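Local coordinates for protein gene product PA4716 (Pseudomonas aeruginosa, PDB 1U0K) that probably acts as an isomerase of the PhzF family, although its exact function is unknown, at residues Q38-T41 with R42-Q46; V12-R16 with P17-N21; A131-A135 with G136-W140. All blocks are in the same frame, centred on the assembly; numbering follows the deposited sequence.

Contact 1 of 3, residues Q38-T41 with R42-Q46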
loop_
_atom_site.group_PDB
_atom_site.type_symbol
_atom_site.label_atom_id
_atom_site.label_comp_id
_atom_site.label_asym_id
_atom_site.label_seq_id
_atom_site.Cartn_x
_atom_site.Cartn_y
_atom_site.Cartn_z
ATOM N N GLN A 38 -10.857 -1.730 -9.562
ATOM C CA GLN A 38 -10.087 -0.652 -8.957
ATOM C C GLN A 38 -10.212 -0.664 -7.441
ATOM O O GLN A 38 -9.224 -0.422 -6.741
ATOM C CB GLN A 38 -10.495 0.720 -9.517
ATOM C CG GLN A 38 -9.677 1.880 -8.965
ATOM C CD GLN A 38 -8.220 1.836 -9.348
ATOM O OE1 GLN A 38 -7.372 1.303 -8.603
ATOM N NE2 GLN A 38 -7.911 2.365 -10.509
ATOM N N ALA A 39 -11.402 -0.952 -6.939
ATOM C CA ALA A 39 -11.645 -0.965 -5.496
ATOM C C ALA A 39 -10.894 -2.121 -4.826
ATOM O O ALA A 39 -10.355 -1.948 -3.739
ATOM C CB ALA A 39 -13.126 -1.025 -5.191
ATOM N N TRP A 40 -10.864 -3.291 -5.466
ATOM C CA TRP A 40 -10.125 -4.450 -4.935
ATOM C C TRP A 40 -8.627 -4.187 -4.964
ATOM O O TRP A 40 -7.898 -4.620 -4.071
ATOM C CB TRP A 40 -10.459 -5.742 -5.706
ATOM C CG TRP A 40 -11.572 -6.507 -5.124
ATOM C CD1 TRP A 40 -12.830 -6.637 -5.618
ATOM C CD2 TRP A 40 -11.552 -7.217 -3.889
ATOM N NE1 TRP A 40 -13.588 -7.423 -4.783
ATOM C CE2 TRP A 40 -12.823 -7.786 -3.708
ATOM C CE3 TRP A 40 -10.571 -7.458 -2.923
ATOM C CZ2 TRP A 40 -13.141 -8.571 -2.595
ATOM C CZ3 TRP A 40 -10.894 -8.227 -1.813
ATOM C CH2 TRP A 40 -12.162 -8.771 -1.662
ATOM N N THR A 41 -8.147 -3.471 -5.974
ATOM C CA THR A 41 -6.730 -3.116 -6.047
ATOM C C THR A 41 -6.364 -2.256 -4.830
ATOM O O THR A 41 -5.330 -2.465 -4.191
ATOM C CB THR A 41 -6.453 -2.384 -7.372
ATOM O OG1 THR A 41 -6.745 -3.264 -8.474
ATOM C CG2 THR A 41 -4.971 -2.063 -7.520
ATOM N N ARG A 42 -7.223 -1.297 -4.504
ATOM C CA ARG A 42 -7.014 -0.425 -3.345
ATOM C C ARG A 42 -7.149 -1.198 -2.039
ATOM O O ARG A 42 -6.470 -0.888 -1.054
ATOM C CB ARG A 42 -7.973 0.758 -3.397
ATOM C CG ARG A 42 -7.548 1.769 -4.428
ATOM C CD ARG A 42 -8.627 2.744 -4.836
ATOM N NE ARG A 42 -8.099 3.620 -5.874
ATOM C CZ ARG A 42 -8.825 4.456 -6.609
ATOM N NH1 ARG A 42 -10.134 4.555 -6.428
ATOM N NH2 ARG A 42 -8.232 5.201 -7.529
ATOM N N GLU A 43 -8.008 -2.209 -2.028
ATOM C CA GLU A 43 -8.165 -3.074 -0.859
ATOM C C GLU A 43 -6.867 -3.818 -0.539
ATOM O O GLU A 43 -6.422 -3.823 0.610
ATOM C CB GLU A 43 -9.277 -4.090 -1.098
ATOM C CG GLU A 43 -9.622 -4.951 0.101
ATOM C CD GLU A 43 -10.293 -4.187 1.210
ATOM O OE1 GLU A 43 -10.257 -4.680 2.347
ATOM O OE2 GLU A 43 -10.900 -3.118 0.951
ATOM N N LEU A 44 -6.261 -4.433 -1.545
ATOM C CA LEU A 44 -5.134 -5.320 -1.307
ATOM C C LEU A 44 -3.801 -4.588 -1.191
ATOM O O LEU A 44 -2.850 -5.136 -0.640
ATOM C CB LEU A 44 -5.090 -6.401 -2.379
ATOM C CG LEU A 44 -6.328 -7.302 -2.394
ATOM C CD1 LEU A 44 -6.149 -8.433 -3.385
ATOM C CD2 LEU A 44 -6.647 -7.829 -0.983
ATOM N N ARG A 45 -3.726 -3.356 -1.703
ATOM C CA ARG A 45 -2.581 -2.448 -1.526
ATOM C C ARG A 45 -1.251 -2.939 -2.092
ATOM O O ARG A 45 -0.193 -2.385 -1.787
ATOM C CB ARG A 45 -2.453 -2.037 -0.055
ATOM C CG ARG A 45 -3.688 -1.322 0.424
ATOM C CD ARG A 45 -3.746 -1.169 1.905
ATOM N NE ARG A 45 -2.687 -0.308 2.405
ATOM C CZ ARG A 45 -2.783 1.000 2.565
ATOM N NH1 ARG A 45 -3.891 1.637 2.217
ATOM N NH2 ARG A 45 -1.757 1.679 3.073
ATOM N N GLN A 46 -1.297 -3.953 -2.950
ATOM C CA GLN A 46 -0.130 -4.317 -3.725
ATOM C C GLN A 46 0.064 -3.246 -4.801
ATOM O O GLN A 46 -0.916 -2.632 -5.229
ATOM C CB GLN A 46 -0.326 -5.709 -4.333
ATOM C CG GLN A 46 -0.647 -6.757 -3.284
ATOM C CD GLN A 46 0.466 -6.903 -2.251
ATOM O OE1 GLN A 46 1.615 -7.142 -2.611
ATOM N NE2 GLN A 46 0.125 -6.749 -0.964
HETATM O O HOH W 1 -3.296 -4.017 -5.169
#
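Gln38 and Arg42, one helical turn apart, stack flat on flat: CG of Gln38 sits 3.6 Å from CZ of Arg42, over the centre of one guanidinium face, and the amide and guanidinium planes lie within 16° of parallel. Two torsion choices bring this about. Gln38 sends CG anti to its N (chi1 -177°) and then bends at chi2, while Arg42 stays extended from CG to NE and presents the guanidinium face to Gln38 CG. Its NE is spent elsewhere, on the carbonyl of Leu68. Further round the helix, the indole of Trp40 meets the residues three and four positions on, Glu43 and Leu44, differently: Leu44 CG lies at the ring edge, 4.3 Å from Trp40 CE3, whereas Glu43 CG approaches obliquely, 4.0 Å from Trp40 CZ3.

Beneath these side chains the backbone bonds run in the usual i to i+4 pattern, from Arg42 N to Gln38 O (3.1 Å) through to Arg45 N and Thr41 O. Arg45, with a positive phi of 62°, turns the chain out of the helix. A water then spans the exit, donating to Thr41 O at 2.7 Å and to Gln46 O at 2.8 Å.

The Glu43 carboxylate reaches out of its own subunit, forming a salt bridge with Arg254 of the second subunit, and Gln46 lies near Glu48, the predicted active-site residue. In the fold, this is the final stretch of helix 34-44, which connects the parallel strands 21-26 and 48-54: Leu44 packs on Phe26, which Trp40 meets edge-to-face, and Thr41 rests on Phe51 and Phe66.

Contact 2 of 3, residues V12-R16 with P17-N21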
loop_
_atom_site.group_PDB
_atom_site.type_symbol
_atom_site.label_atom_id
_atom_site.label_comp_id
_atom_site.label_asym_id
_atom_site.label_seq_id
_atom_site.Cartn_x
_atom_site.Cartn_y
_atom_site.Cartn_z
ATOM N N VAL A 12 6.923 -11.606 -7.346
ATOM C CA VAL A 12 7.546 -11.691 -8.664
ATOM C C VAL A 12 8.966 -11.115 -8.588
ATOM O O VAL A 12 9.217 -10.141 -7.861
ATOM C CB VAL A 12 6.716 -10.925 -9.711
ATOM C CG1 VAL A 12 7.324 -11.086 -11.116
ATOM C CG2 VAL A 12 5.255 -11.392 -9.700
ATOM N N PHE A 13 9.876 -11.719 -9.352
ATOM C CA PHE A 13 11.322 -11.467 -9.241
ATOM C C PHE A 13 11.817 -11.865 -7.849
ATOM O O PHE A 13 12.532 -11.112 -7.174
ATOM C CB PHE A 13 11.673 -10.017 -9.573
ATOM C CG PHE A 13 11.194 -9.567 -10.935
ATOM C CD1 PHE A 13 10.286 -8.525 -11.056
ATOM C CD2 PHE A 13 11.659 -10.176 -12.089
ATOM C CE1 PHE A 13 9.849 -8.096 -12.291
ATOM C CE2 PHE A 13 11.221 -9.749 -13.341
ATOM C CZ PHE A 13 10.319 -8.711 -13.441
ATOM N N ALA A 14 11.441 -13.076 -7.451
ATOM C CA ALA A 14 11.607 -13.575 -6.091
ATOM C C ALA A 14 11.986 -15.049 -6.131
ATOM O O ALA A 14 11.217 -15.889 -6.597
ATOM C CB ALA A 14 10.297 -13.378 -5.298
ATOM N N GLU A 15 13.184 -15.372 -5.647
ATOM C CA GLU A 15 13.607 -16.760 -5.558
ATOM C C GLU A 15 13.190 -17.399 -4.236
ATOM O O GLU A 15 13.213 -18.619 -4.116
ATOM C CB GLU A 15 15.115 -16.884 -5.786
ATOM C CG GLU A 15 15.518 -16.332 -7.144
ATOM C CD GLU A 15 16.910 -16.711 -7.606
ATOM O OE1 GLU A 15 17.569 -15.843 -8.233
ATOM O OE2 GLU A 15 17.340 -17.864 -7.382
ATOM N N ARG A 16 12.813 -16.572 -3.260
ATOM C CA ARG A 16 12.218 -17.036 -2.005
ATOM C C ARG A 16 10.978 -16.205 -1.670
ATOM O O ARG A 16 10.864 -15.068 -2.100
ATOM C CB ARG A 16 13.213 -16.884 -0.858
ATOM C CG ARG A 16 14.405 -17.805 -0.930
ATOM C CD ARG A 16 15.288 -17.718 0.300
ATOM N NE ARG A 16 15.627 -16.334 0.613
ATOM C CZ ARG A 16 16.629 -15.653 0.062
ATOM N NH1 ARG A 16 17.427 -16.214 -0.839
ATOM N NH2 ARG A 16 16.839 -14.395 0.422
ATOM N N PRO A 17 10.056 -16.753 -0.887
ATOM C CA PRO A 17 8.889 -15.975 -0.460
ATOM C C PRO A 17 9.266 -14.760 0.381
ATOM O O PRO A 17 10.314 -14.755 1.035
ATOM C CB PRO A 17 8.075 -16.967 0.374
ATOM C CG PRO A 17 8.984 -18.094 0.676
ATOM C CD PRO A 17 10.027 -18.131 -0.367
ATOM N N LEU A 18 8.395 -13.757 0.379
ATOM C CA LEU A 18 8.604 -12.506 1.117
ATOM C C LEU A 18 9.823 -11.719 0.651
ATOM O O LEU A 18 10.477 -11.027 1.439
ATOM C CB LEU A 18 8.663 -12.770 2.627
ATOM C CG LEU A 18 7.506 -13.619 3.164
ATOM C CD1 LEU A 18 7.824 -14.166 4.546
ATOM C CD2 LEU A 18 6.237 -12.804 3.205
ATOM N N THR A 19 10.122 -11.844 -0.643
ATOM C CA THR A 19 11.102 -11.002 -1.321
ATOM C C THR A 19 10.505 -10.549 -2.652
ATOM O O THR A 19 9.407 -10.956 -3.012
ATOM C CB THR A 19 12.424 -11.768 -1.578
ATOM O OG1 THR A 19 12.209 -12.840 -2.510
ATOM C CG2 THR A 19 12.933 -12.457 -0.326
ATOM N N GLY A 20 11.236 -9.724 -3.393
ATOM C CA GLY A 20 10.772 -9.289 -4.695
ATOM C C GLY A 20 9.532 -8.421 -4.608
ATOM O O GLY A 20 9.268 -7.776 -3.594
ATOM N N ASN A 21 8.750 -8.413 -5.681
ATOM C CA ASN A 21 7.609 -7.521 -5.796
ATOM C C ASN A 21 6.275 -8.238 -5.562
ATOM O O ASN A 21 5.911 -9.103 -6.336
ATOM C CB ASN A 21 7.604 -6.863 -7.184
ATOM C CG ASN A 21 6.904 -5.527 -7.191
ATOM O OD1 ASN A 21 6.208 -5.173 -6.235
ATOM N ND2 ASN A 21 7.108 -4.748 -8.260
HETATM O O HOH W 2 14.477 -13.199 -3.937
#
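The guanidinium of Arg16 has Thr19 CG2 at an oblique approach, 4.4 Å from NH2, a loose touch. The phenyl ring of Phe13 carries its own neighbour Val12 on one face, with CG1 3.9 Å above the plane and displaced toward the rim. Polar bonds close the loop itself. Val12 and Asn21 form a hydrogen-bonded antiparallel pair at its mouth: Asn21 N donates to Val12 O at 2.8 Å, almost straight and in the carbonyl plane, and Val12 N returns a bond to Asn21 O at 2.9 Å. At the far end Thr19 holds OG1 between its own N and carbonyl carbon (chi1 66°), from where it donates to Arg16 O at 2.6 Å. The same OG1 accepts from a water at 2.7 Å that in turn takes the N-H of Glu15. Gly20, with positive phi and no side chain, brings its CA within 3.5 Å of Phe13 O. Such a loop between strands 6-12 and 21-26 shows how a hairpin can be fixed at both ends. The Asn21 side chain, about 6 Å from that of predicted active-site Glu48, donates through ND2 to Ala220 O and Asp218 OD1, fixing the amide's rotation.

Contact 3 of 3, residues A131-A135 with G136-W140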
loop_
_atom_site.group_PDB
_atom_site.type_symbol
_atom_site.label_atom_id
_atom_site.label_comp_id
_atom_site.label_asym_id
_atom_site.label_seq_id
_atom_site.Cartn_x
_atom_site.Cartn_y
_atom_site.Cartn_z
ATOM N N ALA A 131 10.590 10.392 -27.963
ATOM C CA ALA A 131 11.146 11.730 -27.863
ATOM C C ALA A 131 12.513 11.725 -27.201
ATOM O O ALA A 131 12.843 10.853 -26.401
ATOM C CB ALA A 131 10.201 12.646 -27.096
ATOM N N THR A 132 13.307 12.719 -27.582
ATOM C CA THR A 132 14.576 13.020 -26.952
ATOM C C THR A 132 14.443 14.422 -26.363
ATOM O O THR A 132 14.291 15.373 -27.117
ATOM C CB THR A 132 15.688 13.008 -28.022
ATOM O OG1 THR A 132 15.774 11.709 -28.621
ATOM C CG2 THR A 132 17.052 13.216 -27.404
ATOM N N PRO A 133 14.467 14.568 -25.038
ATOM C CA PRO A 133 14.390 15.908 -24.449
ATOM C C PRO A 133 15.599 16.754 -24.817
ATOM O O PRO A 133 16.710 16.211 -24.928
ATOM C CB PRO A 133 14.350 15.643 -22.943
ATOM C CG PRO A 133 14.850 14.282 -22.759
ATOM C CD PRO A 133 14.547 13.523 -24.003
ATOM N N ASP A 134 15.373 18.050 -25.019
ATOM C CA ASP A 134 16.462 18.994 -25.266
ATOM C C ASP A 134 17.297 19.193 -24.002
ATOM O O ASP A 134 16.996 18.643 -22.940
ATOM C CB ASP A 134 15.970 20.316 -25.897
ATOM C CG ASP A 134 14.988 21.092 -25.024
ATOM O OD1 ASP A 134 14.976 20.928 -23.793
ATOM O OD2 ASP A 134 14.194 21.918 -25.514
ATOM N N ALA A 135 18.383 19.943 -24.124
ATOM C CA ALA A 135 19.350 20.049 -23.041
ATOM C C ALA A 135 18.764 20.695 -21.782
ATOM O O ALA A 135 19.037 20.258 -20.666
ATOM C CB ALA A 135 20.565 20.832 -23.519
ATOM N N GLY A 136 17.947 21.727 -21.971
ATOM C CA GLY A 136 17.317 22.407 -20.849
ATOM C C GLY A 136 16.339 21.513 -20.113
ATOM O O GLY A 136 16.260 21.532 -18.884
ATOM N N THR A 137 15.608 20.703 -20.872
ATOM C CA THR A 137 14.628 19.784 -20.303
ATOM C C THR A 137 15.294 18.680 -19.495
ATOM O O THR A 137 14.801 18.302 -18.437
ATOM C CB THR A 137 13.768 19.177 -21.426
ATOM O OG1 THR A 137 13.062 20.221 -22.112
ATOM C CG2 THR A 137 12.667 18.274 -20.860
ATOM N N CYS A 138 16.415 18.156 -19.992
ATOM C CA CYS A 138 17.155 17.119 -19.271
ATOM C C CYS A 138 17.561 17.632 -17.887
ATOM O O CYS A 138 17.439 16.937 -16.885
ATOM C CB CYS A 138 18.409 16.694 -20.062
ATOM S SG CYS A 138 18.091 15.845 -21.626
ATOM N N ARG A 139 18.043 18.865 -17.848
ATOM C CA ARG A 139 18.440 19.513 -16.603
ATOM C C ARG A 139 17.266 19.682 -15.637
ATOM O O ARG A 139 17.406 19.465 -14.437
ATOM C CB ARG A 139 19.061 20.874 -16.932
ATOM C CG ARG A 139 19.385 21.756 -15.742
ATOM C CD ARG A 139 20.021 23.072 -16.156
ATOM N NE ARG A 139 20.346 23.922 -15.014
ATOM C CZ ARG A 139 20.962 25.102 -15.103
ATOM N NH1 ARG A 139 21.333 25.590 -16.286
ATOM N NH2 ARG A 139 21.214 25.798 -13.998
ATOM N N TRP A 140 16.108 20.057 -16.171
ATOM C CA TRP A 140 14.908 20.229 -15.357
ATOM C C TRP A 140 14.515 18.929 -14.654
ATOM O O TRP A 140 14.203 18.933 -13.468
ATOM C CB TRP A 140 13.745 20.760 -16.207
ATOM C CG TRP A 140 12.515 21.067 -15.397
ATOM C CD1 TRP A 140 12.184 22.263 -14.817
ATOM C CD2 TRP A 140 11.471 20.155 -15.050
ATOM N NE1 TRP A 140 10.992 22.148 -14.141
ATOM C CE2 TRP A 140 10.533 20.864 -14.265
ATOM C CE3 TRP A 140 11.228 18.801 -15.322
ATOM C CZ2 TRP A 140 9.377 20.269 -13.761
ATOM C CZ3 TRP A 140 10.084 18.212 -14.819
ATOM C CH2 TRP A 140 9.169 18.946 -14.047
HETATM O O HOH W 3 12.413 18.769 -24.965
#
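Helix 135-144 begins with a side-chain N-cap, and Asp134 supplies it. A single carboxylate oxygen, OD1, accepts both bonds: one from Thr137 N at 3.0 Å, arriving nearly along the C-O axis, and one from Thr137 OG1 at 2.6 Å, arriving from above the carboxylate plane. Turning CG of Asp134 between its N and its carbonyl carbon (chi1 61°) folds the carboxylate back over the first turn, and the two side chains cross at about a right angle. Thr137 meets it by placing OG1 beside its own N, which puts both of its donors within range of one acceptor.

Capping of this kind pairs the N-cap residue with the third helical residue. In the full capping box the third residue's side chain also accepts from the N-cap N-H. Here that return leg runs through a water instead: Asp134 N donates to it at 3.0 Å, and it donates to Thr137 OG1 over a longer 3.3 Å. Outside the polar cap comes an apolar contact with the positions of a hydrophobic staple, between the residue before the cap and the fourth of the helix: Pro133 CG lies 3.8 Å from Cys138 SG, and Pro133 CB is equally close to Thr137 CG2. Both Pro133 and Cys138 also pack on Pro157, and Pro133 reaches Leu192 of helix 186-192, so the loop leaving strand 117-129 is seated against its neighbours just where the helix starts.

Regular helical bonding takes over at once, Cys138 N donating to Asp134 O at 3.0 Å with a nearly linear geometry. The negative charge of Asp134 sits at the positive end of the helix dipole, which would be expected to favour the ionised carboxylate.

From the N terminus, contact 2 comes first and closes the hairpin loop between strands 6-12 and 21-26. Contact 1 follows at the end of helix 34-44, where the chain turns toward strand 48-54, and contact 3 starts helix 135-144 after strand 117-129. The three lie in series; none nests within or crosses another. Contacts 1 and 2 have centres about 20 Å apart, and the side chains of Gln46 and Asn21 both come near that of Glu48, the predicted active-site residue. Within one chain they do not touch, but across the dimer Trp40 packs on Leu18 of the second subunit. Contact 3 stands apart, its centre about 36 Å from either, and touches no other chain of the assembly.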